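Local coordinates for biogenic amine-binding protein (Rhodnius prolixus, PDB 4GE1) that probably binds biogenic amines such as serotonin and norepinephrine in the insect's saliva, holding tryptamine in the central pocket of its lipocalin fold, at residues F14-D17 / N18-G22; D81-N85 / N86-T90; V125-P128 / A129-D132; V145-D148 / V149-K152. All coordinates share one frame; numbering follows the deposited sequence.

Contact 1: F14-D17 / N18-G22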
ATOM      1  N   PHE A  14      -9.957 -14.241  -0.565  1.00 69.05           N
ATOM      2  CA  PHE A  14      -8.622 -13.656  -0.489  1.00 64.81           C
ATOM      3  C   PHE A  14      -7.635 -14.659   0.102  1.00 61.23           C
ATOM      4  O   PHE A  14      -7.794 -15.102   1.243  1.00 64.34           O
ATOM      5  CB  PHE A  14      -8.679 -12.392   0.371  1.00 60.95           C
ATOM      6  CG  PHE A  14      -7.524 -11.444   0.166  1.00 54.41           C
ATOM      7  CD1 PHE A  14      -7.254 -10.911  -1.084  1.00 55.16           C
ATOM      8  CD2 PHE A  14      -6.741 -11.054   1.235  1.00 47.10           C
ATOM      9  CE1 PHE A  14      -6.201 -10.018  -1.270  1.00 49.05           C
ATOM     10  CE2 PHE A  14      -5.685 -10.156   1.060  1.00 53.38           C
ATOM     11  CZ  PHE A  14      -5.418  -9.640  -0.196  1.00 38.54           C
ATOM     12  N   ASN A  15      -6.627 -15.030  -0.682  1.00 59.43           N
ATOM     13  CA  ASN A  15      -5.591 -15.945  -0.210  1.00 52.69           C
ATOM     14  C   ASN A  15      -4.457 -15.183   0.474  1.00 51.56           C
ATOM     15  O   ASN A  15      -3.525 -14.707  -0.176  1.00 52.11           O
ATOM     16  CB  ASN A  15      -5.047 -16.793  -1.361  1.00 53.19           C
ATOM     17  CG  ASN A  15      -4.172 -17.944  -0.878  1.00 64.03           C
ATOM     18  OD1 ASN A  15      -3.367 -17.791   0.044  1.00 66.55           O
ATOM     19  ND2 ASN A  15      -4.339 -19.106  -1.494  1.00 64.51           N
ATOM     20  N   LYS A  16      -4.552 -15.064   1.793  1.00 48.63           N
ATOM     21  CA  LYS A  16      -3.602 -14.281   2.565  1.00 50.44           C
ATOM     22  C   LYS A  16      -2.181 -14.810   2.419  1.00 56.63           C
ATOM     23  O   LYS A  16      -1.241 -14.042   2.227  1.00 52.93           O
ATOM     24  CB  LYS A  16      -4.014 -14.258   4.037  1.00 48.96           C
ATOM     25  CG  LYS A  16      -5.417 -13.717   4.272  1.00 53.75           C
ATOM     26  CD  LYS A  16      -5.680 -13.512   5.755  1.00 56.22           C
ATOM     27  CE  LYS A  16      -7.161 -13.377   6.038  1.00 56.45           C
ATOM     28  NZ  LYS A  16      -7.915 -14.581   5.593  1.00 59.32           N
ATOM     29  N   ASP A  17      -2.034 -16.129   2.507  1.00 58.21           N
ATOM     30  CA  ASP A  17      -0.726 -16.762   2.412  1.00 57.04           C
ATOM     31  C   ASP A  17       0.012 -16.354   1.141  1.00 53.57           C
ATOM     32  O   ASP A  17       1.208 -16.073   1.180  1.00 57.10           O
ATOM     33  CB  ASP A  17      -0.864 -18.287   2.471  1.00 64.91           C
ATOM     34  CG  ASP A  17      -1.370 -18.776   3.813  1.00 74.90           C
ATOM     35  OD1 ASP A  17      -0.967 -18.205   4.847  1.00 71.36           O
ATOM     36  OD2 ASP A  17      -2.170 -19.736   3.837  1.00 90.80           O
ATOM     37  N   ASN A  18      -0.705 -16.323   0.020  1.00 55.56           N
ATOM     38  CA  ASN A  18      -0.112 -15.995  -1.276  1.00 46.36           C
ATOM     39  C   ASN A  18       0.045 -14.497  -1.506  1.00 44.55           C
ATOM     40  O   ASN A  18       0.736 -14.073  -2.432  1.00 44.78           O
ATOM     41  CB  ASN A  18      -0.950 -16.573  -2.419  1.00 50.88           C
ATOM     42  CG  ASN A  18      -0.888 -18.087  -2.489  1.00 65.94           C
ATOM     43  OD1 ASN A  18       0.059 -18.709  -2.010  1.00 62.75           O
ATOM     44  ND2 ASN A  18      -1.901 -18.688  -3.104  1.00 74.62           N
ATOM     45  N   PHE A  19      -0.616 -13.689  -0.687  1.00 44.66           N
ATOM     46  CA  PHE A  19      -0.559 -12.250  -0.897  1.00 44.42           C
ATOM     47  C   PHE A  19       0.482 -11.586  -0.004  1.00 42.68           C
ATOM     48  O   PHE A  19       1.333 -10.831  -0.482  1.00 42.49           O
ATOM     49  CB  PHE A  19      -1.932 -11.601  -0.698  1.00 41.75           C
ATOM     50  CG  PHE A  19      -1.979 -10.151  -1.118  1.00 42.92           C
ATOM     51  CD1 PHE A  19      -1.739  -9.141  -0.202  1.00 35.52           C
ATOM     52  CD2 PHE A  19      -2.260  -9.802  -2.434  1.00 39.40           C
ATOM     53  CE1 PHE A  19      -1.783  -7.802  -0.589  1.00 39.02           C
ATOM     54  CE2 PHE A  19      -2.304  -8.476  -2.824  1.00 33.58           C
ATOM     55  CZ  PHE A  19      -2.062  -7.474  -1.901  1.00 34.90           C
ATOM     56  N   PHE A  20       0.410 -11.866   1.291  1.00 35.89           N
ATOM     57  CA  PHE A  20       1.310 -11.234   2.249  1.00 39.28           C
ATOM     58  C   PHE A  20       2.671 -11.937   2.328  1.00 46.67           C
ATOM     59  O   PHE A  20       3.060 -12.476   3.367  1.00 44.18           O
ATOM     60  CB  PHE A  20       0.653 -11.159   3.623  1.00 44.17           C
ATOM     61  CG  PHE A  20      -0.576 -10.300   3.657  1.00 44.27           C
ATOM     62  CD1 PHE A  20      -1.834 -10.872   3.779  1.00 35.79           C
ATOM     63  CD2 PHE A  20      -0.472  -8.919   3.547  1.00 36.61           C
ATOM     64  CE1 PHE A  20      -2.969 -10.082   3.813  1.00 30.53           C
ATOM     65  CE2 PHE A  20      -1.601  -8.119   3.580  1.00 44.08           C
ATOM     66  CZ  PHE A  20      -2.856  -8.701   3.715  1.00 32.26           C
ATOM     67  N   THR A  21       3.385 -11.926   1.209  1.00 44.98           N
ATOM     68  CA  THR A  21       4.752 -12.416   1.171  1.00 45.37           C
ATOM     69  C   THR A  21       5.509 -11.648   0.098  1.00 43.24           C
ATOM     70  O   THR A  21       4.920 -11.205  -0.883  1.00 47.23           O
ATOM     71  CB  THR A  21       4.818 -13.920   0.872  1.00 43.38           C
ATOM     72  OG1 THR A  21       6.187 -14.330   0.819  1.00 46.43           O
ATOM     73  CG2 THR A  21       4.161 -14.229  -0.458  1.00 46.84           C
ATOM     74  N   GLY A  22       6.813 -11.486   0.293  1.00 32.15           N
ATOM     75  CA  GLY A  22       7.616 -10.723  -0.642  1.00 36.12           C
ATOM     76  C   GLY A  22       7.273  -9.246  -0.562  1.00 37.54           C
ATOM     77  O   GLY A  22       6.943  -8.737   0.510  1.00 34.43           O
TER

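Contact 2: D81-N85 / N86-T90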
ATOM      1  N   ASP A  81      -8.809  -9.358  11.746  1.00 54.62           N
ATOM      2  CA  ASP A  81      -9.189  -8.003  11.334  1.00 55.96           C
ATOM      3  C   ASP A  81      -9.709  -7.984   9.902  1.00 48.42           C
ATOM      4  O   ASP A  81     -10.058  -6.934   9.379  1.00 56.92           O
ATOM      5  CB  ASP A  81      -8.003  -7.042  11.445  1.00 56.40           C
ATOM      6  CG  ASP A  81      -7.699  -6.647  12.875  1.00 62.67           C
ATOM      7  OD1 ASP A  81      -8.618  -6.693  13.717  1.00 65.80           O
ATOM      8  OD2 ASP A  81      -6.534  -6.287  13.153  1.00 64.49           O
ATOM      9  N   PHE A  82      -9.744  -9.151   9.271  1.00 55.16           N
ATOM     10  CA  PHE A  82     -10.219  -9.282   7.900  1.00 51.49           C
ATOM     11  C   PHE A  82     -11.711  -9.554   7.844  1.00 58.48           C
ATOM     12  O   PHE A  82     -12.289 -10.133   8.769  1.00 59.09           O
ATOM     13  CB  PHE A  82      -9.469 -10.399   7.177  1.00 54.54           C
ATOM     14  CG  PHE A  82      -8.102 -10.007   6.741  1.00 52.99           C
ATOM     15  CD1 PHE A  82      -7.091  -9.828   7.674  1.00 45.28           C
ATOM     16  CD2 PHE A  82      -7.827  -9.795   5.402  1.00 52.35           C
ATOM     17  CE1 PHE A  82      -5.825  -9.441   7.275  1.00 45.11           C
ATOM     18  CE2 PHE A  82      -6.564  -9.415   4.996  1.00 50.39           C
ATOM     19  CZ  PHE A  82      -5.562  -9.240   5.933  1.00 48.35           C
ATOM     20  N   ASP A  83     -12.322  -9.149   6.737  1.00 57.47           N
ATOM     21  CA  ASP A  83     -13.760  -9.266   6.562  1.00 63.71           C
ATOM     22  C   ASP A  83     -14.133 -10.594   5.908  1.00 64.14           C
ATOM     23  O   ASP A  83     -14.299 -10.681   4.692  1.00 66.69           O
ATOM     24  CB  ASP A  83     -14.287  -8.085   5.740  1.00 64.07           C
ATOM     25  CG  ASP A  83     -15.796  -8.103   5.603  1.00 74.16           C
ATOM     26  OD1 ASP A  83     -16.464  -8.692   6.481  1.00 73.68           O
ATOM     27  OD2 ASP A  83     -16.314  -7.533   4.620  1.00 77.12           O
ATOM     28  N   GLY A  84     -14.267 -11.633   6.722  1.00 64.70           N
ATOM     29  CA  GLY A  84     -14.566 -12.950   6.202  1.00 62.83           C
ATOM     30  C   GLY A  84     -13.502 -13.400   5.225  1.00 62.72           C
ATOM     31  O   GLY A  84     -12.313 -13.361   5.535  1.00 65.82           O
ATOM     32  N   ASN A  85     -13.927 -13.807   4.035  1.00 66.50           N
ATOM     33  CA  ASN A  85     -13.007 -14.302   3.018  1.00 65.72           C
ATOM     34  C   ASN A  85     -12.541 -13.232   2.026  1.00 59.94           C
ATOM     35  O   ASN A  85     -11.791 -13.525   1.092  1.00 53.84           O
ATOM     36  CB  ASN A  85     -13.648 -15.466   2.263  1.00 78.73           C
ATOM     37  CG  ASN A  85     -12.786 -16.711   2.277  1.00 84.27           C
ATOM     38  OD1 ASN A  85     -11.767 -16.766   2.969  1.00 83.05           O
ATOM     39  ND2 ASN A  85     -13.194 -17.723   1.518  1.00 91.29           N
ATOM     40  N   ASN A  86     -12.974 -11.993   2.234  1.00 51.78           N
ATOM     41  CA  ASN A  86     -12.680 -10.926   1.284  1.00 50.09           C
ATOM     42  C   ASN A  86     -11.340 -10.242   1.514  1.00 52.27           C
ATOM     43  O   ASN A  86     -10.755 -10.333   2.593  1.00 53.39           O
ATOM     44  CB  ASN A  86     -13.793  -9.879   1.289  1.00 55.63           C
ATOM     45  CG  ASN A  86     -15.165 -10.494   1.164  1.00 69.97           C
ATOM     46  OD1 ASN A  86     -15.473 -11.155   0.171  1.00 78.49           O
ATOM     47  ND2 ASN A  86     -16.005 -10.278   2.171  1.00 70.87           N
ATOM     48  N   GLY A  87     -10.869  -9.544   0.488  1.00 50.13           N
ATOM     49  CA  GLY A  87      -9.632  -8.793   0.581  1.00 43.11           C
ATOM     50  C   GLY A  87      -9.872  -7.439   1.212  1.00 46.26           C
ATOM     51  O   GLY A  87      -9.660  -6.399   0.582  1.00 44.12           O
ATOM     52  N   LYS A  88     -10.307  -7.451   2.465  1.00 48.16           N
ATOM     53  CA  LYS A  88     -10.670  -6.221   3.158  1.00 48.81           C
ATOM     54  C   LYS A  88     -10.345  -6.317   4.638  1.00 47.79           C
ATOM     55  O   LYS A  88     -10.713  -7.287   5.305  1.00 49.44           O
ATOM     56  CB  LYS A  88     -12.159  -5.940   2.974  1.00 43.74           C
ATOM     57  CG  LYS A  88     -12.673  -4.745   3.756  1.00 50.72           C
ATOM     58  CD  LYS A  88     -14.118  -4.446   3.373  1.00 59.92           C
ATOM     59  CE  LYS A  88     -14.645  -3.219   4.102  1.00 70.85           C
ATOM     60  NZ  LYS A  88     -13.898  -1.972   3.745  1.00 74.22           N
ATOM     61  N   TYR A  89      -9.655  -5.310   5.153  1.00 38.34           N
ATOM     62  CA  TYR A  89      -9.240  -5.338   6.545  1.00 40.59           C
ATOM     63  C   TYR A  89      -8.942  -3.950   7.073  1.00 41.25           C
ATOM     64  O   TYR A  89      -8.825  -2.989   6.313  1.00 33.27           O
ATOM     65  CB  TYR A  89      -8.025  -6.265   6.746  1.00 31.10           C
ATOM     66  CG  TYR A  89      -6.753  -5.846   6.026  1.00 35.78           C
ATOM     67  CD1 TYR A  89      -5.681  -5.297   6.726  1.00 29.62           C
ATOM     68  CD2 TYR A  89      -6.613  -6.019   4.654  1.00 37.56           C
ATOM     69  CE1 TYR A  89      -4.508  -4.910   6.074  1.00 31.07           C
ATOM     70  CE2 TYR A  89      -5.441  -5.633   3.993  1.00 33.83           C
ATOM     71  CZ  TYR A  89      -4.397  -5.087   4.711  1.00 29.25           C
ATOM     72  OH  TYR A  89      -3.243  -4.710   4.063  1.00 28.36           O
ATOM     73  N   THR A  90      -8.841  -3.856   8.390  1.00 40.53           N
ATOM     74  CA  THR A  90      -8.405  -2.640   9.040  1.00 38.32           C
ATOM     75  C   THR A  90      -7.017  -2.852   9.642  1.00 39.75           C
ATOM     76  O   THR A  90      -6.695  -3.928  10.157  1.00 39.92           O
ATOM     77  CB  THR A  90      -9.384  -2.224  10.143  1.00 50.04           C
ATOM     78  OG1 THR A  90     -10.727  -2.369   9.665  1.00 61.13           O
ATOM     79  CG2 THR A  90      -9.146  -0.776  10.539  1.00 51.17           C
TER
HETATM   80  O   HOH W   1     -10.223 -12.500   4.447  1.00 40.83           O

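Contact 3: V125-P128 / A129-D132. With TSS (2-(1H-indol-3-yl)ethanamine), chain E.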
ATOM      1  N   VAL A 125      -7.198   2.686  -0.087  1.00 34.54           N
ATOM      2  CA  VAL A 125      -6.835   2.885   1.311  1.00 30.60           C
ATOM      3  C   VAL A 125      -7.390   4.200   1.817  1.00 41.82           C
ATOM      4  O   VAL A 125      -7.286   5.223   1.142  1.00 44.90           O
ATOM      5  CB  VAL A 125      -5.323   2.900   1.511  1.00 32.66           C
ATOM      6  CG1 VAL A 125      -4.994   2.930   3.002  1.00 32.03           C
ATOM      7  CG2 VAL A 125      -4.688   1.696   0.838  1.00 31.47           C
ATOM      8  N   CYS A 126      -7.976   4.185   3.007  1.00 41.99           N
ATOM      9  CA  CYS A 126      -8.593   5.397   3.530  1.00 36.62           C
ATOM     10  C   CYS A 126      -8.591   5.474   5.050  1.00 39.27           C
ATOM     11  O   CYS A 126      -8.724   4.465   5.733  1.00 41.93           O
ATOM     12  CB  CYS A 126     -10.019   5.532   3.001  1.00 42.26           C
ATOM     13  SG  CYS A 126     -10.734   7.129   3.356  1.00 61.67           S
ATOM     14  N   ASP A 127      -8.443   6.687   5.569  1.00 46.89           N
ATOM     15  CA  ASP A 127      -8.405   6.915   7.006  1.00 46.18           C
ATOM     16  C   ASP A 127      -9.712   7.549   7.443  1.00 48.20           C
ATOM     17  O   ASP A 127     -10.040   8.646   7.012  1.00 55.80           O
ATOM     18  CB  ASP A 127      -7.230   7.831   7.353  1.00 46.53           C
ATOM     19  CG  ASP A 127      -7.088   8.068   8.846  1.00 47.99           C
ATOM     20  OD1 ASP A 127      -8.044   7.788   9.604  1.00 49.08           O
ATOM     21  OD2 ASP A 127      -6.013   8.551   9.260  1.00 48.34           O
ATOM     22  N   PRO A 128     -10.466   6.854   8.305  1.00 51.34           N
ATOM     23  CA  PRO A 128     -11.777   7.303   8.786  1.00 55.43           C
ATOM     24  C   PRO A 128     -11.689   8.642   9.509  1.00 69.42           C
ATOM     25  O   PRO A 128     -12.680   9.369   9.585  1.00 76.22           O
ATOM     26  CB  PRO A 128     -12.180   6.208   9.774  1.00 60.17           C
ATOM     27  CG  PRO A 128     -11.392   5.013   9.365  1.00 54.88           C
ATOM     28  CD  PRO A 128     -10.098   5.537   8.851  1.00 48.12           C
ATOM     29  N   ALA A 129     -10.513   8.959  10.037  1.00 73.12           N
ATOM     30  CA  ALA A 129     -10.303  10.221  10.734  1.00 74.29           C
ATOM     31  C   ALA A 129      -9.805  11.298   9.775  1.00 70.58           C
ATOM     32  O   ALA A 129      -9.714  12.470  10.137  1.00 78.16           O
ATOM     33  CB  ALA A 129      -9.321  10.034  11.882  1.00 75.06           C
ATOM     34  N   ALA A 130      -9.474  10.895   8.554  1.00 72.27           N
ATOM     35  CA  ALA A 130      -9.001  11.834   7.542  1.00 62.25           C
ATOM     36  C   ALA A 130      -9.436  11.385   6.151  1.00 54.94           C
ATOM     37  O   ALA A 130      -8.601  11.105   5.291  1.00 51.42           O
ATOM     38  CB  ALA A 130      -7.491  11.971   7.610  1.00 55.99           C
ATOM     39  N   PRO A 131     -10.756  11.320   5.930  1.00 54.43           N
ATOM     40  CA  PRO A 131     -11.349  10.800   4.692  1.00 55.77           C
ATOM     41  C   PRO A 131     -10.892  11.566   3.455  1.00 54.39           C
ATOM     42  O   PRO A 131     -10.905  11.003   2.357  1.00 47.46           O
ATOM     43  CB  PRO A 131     -12.849  11.006   4.913  1.00 64.23           C
ATOM     44  CG  PRO A 131     -12.934  12.114   5.930  1.00 66.46           C
ATOM     45  CD  PRO A 131     -11.775  11.868   6.841  1.00 61.61           C
ATOM     46  N   ASP A 132     -10.518  12.834   3.636  1.00 51.33           N
ATOM     47  CA  ASP A 132      -9.972  13.632   2.548  1.00 52.55           C
ATOM     48  C   ASP A 132      -8.675  13.023   2.038  1.00 66.55           C
ATOM     49  O   ASP A 132      -8.317  13.199   0.873  1.00 73.19           O
ATOM     50  CB  ASP A 132      -9.757  15.086   2.986  1.00 68.06           C
ATOM     51  CG  ASP A 132     -11.045  15.895   2.977  1.00 77.13           C
ATOM     52  OD1 ASP A 132     -12.085  15.347   2.549  1.00 82.55           O
ATOM     53  OD2 ASP A 132     -11.018  17.080   3.385  1.00 80.49           O
TER
HETATM   54  N1  TSS E 201       1.673   3.078   3.380  1.00 34.81           N
HETATM   55  CA  TSS E 201       0.417   3.771   3.535  1.00 33.03           C
HETATM   56  CB  TSS E 201      -0.529   3.734   2.376  1.00 28.36           C
HETATM   57  CG  TSS E 201      -0.612   2.468   1.584  1.00 22.27           C
HETATM   58  CD1 TSS E 201      -0.162   2.274   0.285  1.00 26.25           C
HETATM   59  NE1 TSS E 201      -0.428   1.006  -0.092  1.00 28.66           N
HETATM   60  CE2 TSS E 201      -1.043   0.339   0.948  1.00 29.18           C
HETATM   61  CD2 TSS E 201      -1.174   1.219   1.992  1.00 23.34           C
HETATM   62  CZ2 TSS E 201      -1.509  -0.998   1.071  1.00 31.48           C
HETATM   63  CH2 TSS E 201      -2.115  -1.418   2.252  1.00 29.68           C
HETATM   64  CZ3 TSS E 201      -2.249  -0.522   3.315  1.00 33.62           C
HETATM   65  CE3 TSS E 201      -1.783   0.793   3.195  1.00 23.18           C

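Contact 4: V145-D148 / V149-K152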
ATOM      1  N   VAL A 145       4.375  -2.180 -14.346  1.00 48.77           N
ATOM      2  CA  VAL A 145       3.304  -3.150 -14.516  1.00 43.11           C
ATOM      3  C   VAL A 145       3.615  -4.043 -15.714  1.00 47.57           C
ATOM      4  O   VAL A 145       3.927  -3.555 -16.800  1.00 58.31           O
ATOM      5  CB  VAL A 145       1.920  -2.480 -14.692  1.00 52.72           C
ATOM      6  CG1 VAL A 145       0.841  -3.534 -14.854  1.00 50.35           C
ATOM      7  CG2 VAL A 145       1.602  -1.578 -13.508  1.00 47.63           C
ATOM      8  N   LYS A 146       3.559  -5.355 -15.509  1.00 58.13           N
ATOM      9  CA  LYS A 146       3.773  -6.297 -16.603  1.00 63.35           C
ATOM     10  C   LYS A 146       2.798  -6.001 -17.735  1.00 66.02           C
ATOM     11  O   LYS A 146       1.593  -5.884 -17.514  1.00 64.26           O
ATOM     12  CB  LYS A 146       3.593  -7.737 -16.121  1.00 68.57           C
ATOM     13  CG  LYS A 146       4.715  -8.229 -15.235  1.00 76.20           C
ATOM     14  CD  LYS A 146       6.029  -8.225 -15.991  1.00 82.17           C
ATOM     15  CE  LYS A 146       7.172  -8.711 -15.122  1.00 77.54           C
ATOM     16  NZ  LYS A 146       8.458  -8.668 -15.867  1.00 80.18           N
ATOM     17  N   GLU A 147       3.326  -5.883 -18.947  1.00 67.67           N
ATOM     18  CA  GLU A 147       2.521  -5.512 -20.106  1.00 69.17           C
ATOM     19  C   GLU A 147       1.273  -6.383 -20.271  1.00 74.25           C
ATOM     20  O   GLU A 147       0.219  -5.889 -20.669  1.00 77.34           O
ATOM     21  CB  GLU A 147       3.376  -5.547 -21.378  1.00 71.89           C
ATOM     22  CG  GLU A 147       2.722  -4.921 -22.606  1.00 77.55           C
ATOM     23  CD  GLU A 147       1.801  -5.879 -23.345  1.00 87.41           C
ATOM     24  OE1 GLU A 147       2.036  -7.106 -23.284  1.00 88.86           O
ATOM     25  OE2 GLU A 147       0.844  -5.400 -23.991  1.00 90.65           O
ATOM     26  N   ASP A 148       1.389  -7.671 -19.955  1.00 78.97           N
ATOM     27  CA  ASP A 148       0.301  -8.620 -20.204  1.00 82.34           C
ATOM     28  C   ASP A 148      -0.841  -8.583 -19.180  1.00 74.25           C
ATOM     29  O   ASP A 148      -1.826  -9.317 -19.316  1.00 72.23           O
ATOM     30  CB  ASP A 148       0.843 -10.048 -20.362  1.00 93.51           C
ATOM     31  CG  ASP A 148       1.769 -10.456 -19.230  1.00 99.23           C
ATOM     32  OD1 ASP A 148       1.644  -9.902 -18.117  1.00 98.61           O
ATOM     33  OD2 ASP A 148       2.621 -11.341 -19.454  1.00103.47           O
ATOM     34  N   VAL A 149      -0.711  -7.735 -18.163  1.00 65.98           N
ATOM     35  CA  VAL A 149      -1.777  -7.574 -17.174  1.00 60.52           C
ATOM     36  C   VAL A 149      -2.321  -6.149 -17.145  1.00 59.80           C
ATOM     37  O   VAL A 149      -3.153  -5.817 -16.301  1.00 56.00           O
ATOM     38  CB  VAL A 149      -1.332  -7.974 -15.742  1.00 53.38           C
ATOM     39  CG1 VAL A 149      -0.864  -9.417 -15.707  1.00 57.13           C
ATOM     40  CG2 VAL A 149      -0.251  -7.028 -15.219  1.00 59.10           C
ATOM     41  N   LYS A 150      -1.855  -5.307 -18.061  1.00 61.38           N
ATOM     42  CA  LYS A 150      -2.361  -3.941 -18.143  1.00 63.84           C
ATOM     43  C   LYS A 150      -3.887  -3.930 -18.236  1.00 67.21           C
ATOM     44  O   LYS A 150      -4.553  -3.160 -17.546  1.00 66.74           O
ATOM     45  CB  LYS A 150      -1.757  -3.198 -19.336  1.00 71.60           C
ATOM     46  CG  LYS A 150      -0.250  -2.994 -19.267  1.00 81.32           C
ATOM     47  CD  LYS A 150       0.255  -2.186 -20.463  1.00 90.45           C
ATOM     48  CE  LYS A 150       1.775  -2.096 -20.477  1.00 90.93           C
ATOM     49  NZ  LYS A 150       2.311  -1.552 -19.197  1.00 88.56           N
ATOM     50  N   SER A 151      -4.442  -4.793 -19.084  1.00 70.94           N
ATOM     51  CA  SER A 151      -5.893  -4.826 -19.282  1.00 74.02           C
ATOM     52  C   SER A 151      -6.638  -5.175 -17.995  1.00 66.10           C
ATOM     53  O   SER A 151      -7.643  -4.547 -17.661  1.00 64.70           O
ATOM     54  CB  SER A 151      -6.274  -5.788 -20.414  1.00 76.48           C
ATOM     55  OG  SER A 151      -5.780  -7.091 -20.166  1.00 85.08           O
ATOM     56  N   LYS A 152      -6.137  -6.170 -17.270  1.00 65.08           N
ATOM     57  CA  LYS A 152      -6.728  -6.552 -15.988  1.00 67.43           C
ATOM     58  C   LYS A 152      -6.734  -5.398 -14.979  1.00 64.92           C
ATOM     59  O   LYS A 152      -7.691  -5.223 -14.231  1.00 70.83           O
ATOM     60  CB  LYS A 152      -6.001  -7.764 -15.406  1.00 72.91           C
ATOM     61  CG  LYS A 152      -5.954  -8.965 -16.337  1.00 80.41           C
ATOM     62  CD  LYS A 152      -6.323 -10.245 -15.603  1.00 89.00           C
ATOM     63  CE  LYS A 152      -6.147 -11.470 -16.489  1.00 98.02           C
ATOM     64  NZ  LYS A 152      -4.723 -11.666 -16.893  1.00100.27           N
TER

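Contact 1: F14-D17 / N18-G22
Polar contacts begin at Asn15, the N-cap of the weakly bonded helix 16-19. Its OD1 accepts from Asn18 N at 3.0 Å, the N-H arriving from above the plane of the amide. Asparagine suits the cap because its short side chain can turn back on the helix; with CG opposite the backbone N (chi1 -169°), it leans over the first turn, where its amide lies nearly flat against that of Asn18. Inside the turn, Lys16 O accepts from two amides: Phe20 N comes in straight at 2.9 Å, Phe19 N from above the carbonyl plane at 3.0 Å. This short helix precedes Gly22 and Trp24, the G-x-W signature that opens a lipocalin barrel. Phe19 O accepts from Arg141, probably the arginine that lipocalins keep beside that tryptophan.

Apolar contacts gather on the barrel side. Phe14 sends its CZ over one face of Phe19, near the rim, 3.6 Å from CG; the two planes meet at 48°. Phe20 CE1 instead approaches the edge of the Phe14 ring, 3.9 Å from CE2. Three large, flat hydrocarbon groups suit this buried site, where Tyr112 also meets Phe19 edge-to-face and His48 meets Phe20 likewise.

Contact 2: D81-N85 / N86-T90
Asn86 closes on Asp83 across a type II' beta turn, the tip of the hairpin that brings the chain into strand 88-96 of the lipocalin barrel. Asn86 N donates to Asp83 O at 3.1 Å, and its ND2 reaches the same oxygen through a weak, bent bond. Two links to one carbonyl make asparagine apt for the closing position. Gly84 takes position i+1 with a phi of 59°, a value that residues with a CB reach only at a cost. A water donates to both Asn86 O and Gly84 O, bridging the two carbonyls.

Gly87, bare of side chain, is the centre of an inverse gamma turn. Lys88 O then accepts from Asp83 N at 2.8 Å, almost straight on, while its long aliphatic chain passes Asp83 OD2, its CD 4.0 Å from that oxygen. The ammonium lies farther off, with a weak bond to Ser111.

Tyr89 carries the aromatic contact. Its chi1 of 63° sets CG between backbone N and carbonyl carbon, laying its ring over one face of Phe82, offset, with planes 16° apart. Tyr89 CB itself sits over the centre of the Phe82 ring in a CH-pi contact, 3.6 Å from the centroid. The phenol is pointed inward: OH bonds to Glu58, and the side chain touches tryptamine. Lys16 adds a cation-pi contact to Phe82. Thr90 finishes the pairing, its N donating to Asp81 O in a weak bond of 3.5 Å.

Contact 3: V125-P128 / A129-D132
Asp127 folds its carboxylate over the turn: OD1 accepts from Ala129 N at 2.8 Å, an Asx turn, while its carbonyl O accepts from Ala130 N, also at 2.8 Å, closing a type I beta turn. The side-chain bond depends on CG lying opposite the backbone N (chi1 -177°), so that OD1 hangs above the next peptides; the N-H of Ala129 meets it from outside the carboxylate plane. Pro128 suits position i+1, its ring holding phi at -60°, and Ala129 tucks a small CB 3.4 Å from OD1.

Cys126 has a similar chi1 (-170°), but as the preceding residue of the strand it carries SG to the other side of the sheet, into the disulfide with Cys5 and 4.0 Å from Pro131 CA. Val125 stands on the barrel's inner side, where CG2 lies 3.7 Å from CD2 of tryptamine, an apolar branch against the indole. The ligand's polar bonds go to Asp73 and Gln139.

Pro131 has no N-H to offer Asp127 O, which suits a site where the chain leaves the hairpin's pairing and turns a corner. One peptide donor on OD1, with the Arg106 side chain touching the aspartate, would be consistent with a carboxylate that stays ionised.

Contact 4: V145-D148 / V149-K152
Val149 is the residue most covered here, and its two methyls serve different neighbours. With CG1 opposite the carbonyl carbon (chi1 -58°), CG2 falls between backbone N and carbonyl carbon and lies 3.2 Å from Lys146 O and 3.7 Å from Val145 CG1; the two valines cross at a slant. CG1 lies alongside Asp148, 3.5 Å from OD1. A beta-branched residue suits the place because it can fill two directions at once, and beyond the turn it also packs on Tyr120 and Lys119. Its amide is used as well: Val149 N donates to Lys146 O at 3.0 Å, fairly straight, closing a type I turn that winds the chain into helix 150-159. That helix follows the last long strand of the barrel, as in other lipocalins, and Val145 rests against Thr27 and His28 of the first.

Lys150, the next most covered, lays its methylenes across Glu147 rather than pairing charges. CG is 3.3 Å from Glu147 O, and CE 3.7 Å from Glu147 CG, the side chains meeting at about a right angle. A long aliphatic chain with a charged end suits this exposed surface; its ammonium remains 6.3 Å from Glu147 OE2. Lys150 N adds a weak bond to Glu147 O.

In the fold
From the N terminus the four contacts follow in series; none nests within or crosses another, and each closes only a short turn. Contact 1 winds the helical turn leading into strand 23-31, and contact 2 turns the chain between strands 69-78 and 88-96. These two touch: Phe14 N probably bonds to Asn85 O, and Phe20 CE1 packs 3.5 Å from Phe82 CZ, so the N-terminal helix covers one end of the barrel beside the hairpin tip. Contact 3 joins strands 120-127 and 130-140, its centre about 17 Å from that of contact 2; both supply ligand-pocket residues, Tyr89 and Val125. Contact 4 starts helix 150-159 after the last of these strands, touching none of the others.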